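Local coordinates for endonuclease II (Enterobacteria phage t4, PDB 2WSH) that nicks and cleaves cytosine-containing host DNA sequence-specifically as a tetrameric GIY-YIG endonuclease, helping the phage to scavenge host nucleotides, at the interface of chains A and B. Sequence-based numbering; all coordinates share one arbitrary frame. Chains: chain A/B, Endonuclease II.

The interface of chains A and B. Residues chain A 123-124, 127; chain B 109, 113, 116.
The first two torsions of B:Met116, with CG anti to the carbonyl carbon and chi2 at 111°, turn its selenium towards the helix 121-132 of chain A, where A:Leu127 meets it; chi3 at -71° sets the CE methyl, which points back from that helix. The CD1 methyl of A:Leu127 lies 3.9 Å from the selenium SE of B:Met116 and reaches its CG equally well, so one leucine branch covers two successive atoms of the folded selenomethionine. A:Leu123, one helical turn earlier, brings its CB to 4.5 Å from the same SE; the selenium thus faces A:Leu123 and A:Leu127.

The second group of contacts comes from B:Leu113, in the turn that joins strands 106-111 and 114-119. Its CD1 methyl presses against the stem of A:Glu124, 3.5 Å from CG and 3.6 Å from CB of that glutamate, the two side chains crossing at a slant. Because A:Glu124 is extended beyond CG (chi2 -159°), the same methyl spans CB, CG and the carboxylate carbon CD, the last at 3.7 Å. Both methyls of B:Leu113 also reach CB of A:Leu127, CD1 at 4.0 Å and CD2 at 4.1 Å.

Summed over both sides, the patch hides 201 Å² of surface, with the largest share, 59 Å², on B:Met116. It is one half of a two-fold pair, repeated with the chains exchanged, in which the hairpin of one subunit packs on the helix of the other. Such reciprocal apolar packing fits the homotetrameric state of the enzyme. B:Met109, from the neighbouring strand, makes a looser contact at the margin, its SE lying 4.3 Å from the CD1 methyl of A:Leu123.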
ATOM      1  N   LEU A 123      11.175  -6.833   0.157  1.00 30.02           N
ATOM      2  CA  LEU A 123      10.220  -7.639   0.913  1.00 27.90           C
ATOM      3  C   LEU A 123      10.196  -9.091   0.447  1.00 36.56           C
ATOM      4  O   LEU A 123       9.968 -10.001   1.241  1.00 26.82           O
ATOM      5  CB  LEU A 123       8.810  -7.069   0.766  1.00 22.38           C
ATOM      6  CG  LEU A 123       8.495  -5.706   1.379  1.00 42.57           C
ATOM      7  CD1 LEU A 123       7.053  -5.327   1.064  1.00 37.47           C
ATOM      8  CD2 LEU A 123       8.739  -5.730   2.879  1.00 35.39           C
ATOM      9  N   GLU A 124      10.414  -9.300  -0.847  1.00 27.96           N
ATOM     10  CA  GLU A 124      10.221 -10.615  -1.446  1.00 27.03           C
ATOM     11  C   GLU A 124      11.440 -11.528  -1.333  1.00 27.68           C
ATOM     12  O   GLU A 124      11.301 -12.727  -1.095  1.00 28.45           O
ATOM     13  CB  GLU A 124       9.797 -10.479  -2.911  1.00 24.12           C
ATOM     14  CG  GLU A 124       8.379  -9.961  -3.097  1.00 27.49           C
ATOM     15  CD  GLU A 124       7.811 -10.297  -4.461  1.00 33.94           C
ATOM     16  OE1 GLU A 124       8.556 -10.847  -5.299  1.00 28.15           O
ATOM     17  OE2 GLU A 124       6.619 -10.015  -4.693  1.00 36.46           O
ATOM     18  N   LEU A 127      11.666 -13.730   1.639  1.00 26.68           N
ATOM     19  CA  LEU A 127      10.614 -14.744   1.646  1.00 29.57           C
ATOM     20  C   LEU A 127      10.884 -15.878   0.657  1.00 25.52           C
ATOM     21  O   LEU A 127      10.539 -17.030   0.917  1.00 28.44           O
ATOM     22  CB  LEU A 127       9.249 -14.110   1.372  1.00 30.47           C
ATOM     23  CG  LEU A 127       8.709 -13.180   2.462  1.00 32.88           C
ATOM     24  CD1 LEU A 127       7.423 -12.529   2.005  1.00 30.70           C
ATOM     25  CD2 LEU A 127       8.496 -13.934   3.773  1.00 31.23           C
TER
HETATM   26  N   MSE B 109      -0.103  -6.290   1.802  1.00 22.66           N
HETATM   27  CA  MSE B 109      -0.227  -6.760   0.436  1.00 22.82           C
HETATM   28  C   MSE B 109      -0.161  -8.275   0.451  1.00 24.06           C
HETATM   29  O   MSE B 109       0.687  -8.863   1.118  1.00 27.06           O
HETATM   30  CB  MSE B 109       0.869  -6.174  -0.456  1.00 22.47           C
HETATM   31  CG  MSE B 109       2.283  -6.566  -0.076  1.00 39.85           C
HETATM   32 SE   MSE B 109       3.569  -5.939  -1.404  1.00 59.40          SE
HETATM   33  CE  MSE B 109       2.505  -6.299  -2.999  1.00 21.12           C
ATOM     34  N   LEU B 113       3.303 -14.913  -2.559  1.00 29.38           N
ATOM     35  CA  LEU B 113       4.248 -15.216  -1.485  1.00 29.36           C
ATOM     36  C   LEU B 113       3.552 -15.291  -0.137  1.00 30.47           C
ATOM     37  O   LEU B 113       4.139 -15.732   0.847  1.00 35.82           O
ATOM     38  CB  LEU B 113       5.350 -14.159  -1.414  1.00 27.67           C
ATOM     39  CG  LEU B 113       6.593 -14.367  -2.273  1.00 34.30           C
ATOM     40  CD1 LEU B 113       7.528 -13.171  -2.151  1.00 30.37           C
ATOM     41  CD2 LEU B 113       7.305 -15.647  -1.872  1.00 32.25           C
HETATM   42  N   MSE B 116       2.362  -9.694   3.235  1.00 21.54           N
HETATM   43  CA  MSE B 116       3.337  -8.806   3.861  1.00 26.11           C
HETATM   44  C   MSE B 116       2.604  -7.639   4.504  1.00 28.11           C
HETATM   45  O   MSE B 116       1.803  -6.973   3.853  1.00 27.15           O
HETATM   46  CB  MSE B 116       4.350  -8.260   2.850  1.00 21.99           C
HETATM   47  CG  MSE B 116       5.390  -9.254   2.350  1.00 34.48           C
HETATM   48 SE   MSE B 116       5.136  -9.705   0.469  1.00 44.47          SE
HETATM   49  CE  MSE B 116       3.550 -10.759   0.682  1.00 19.04           C
TER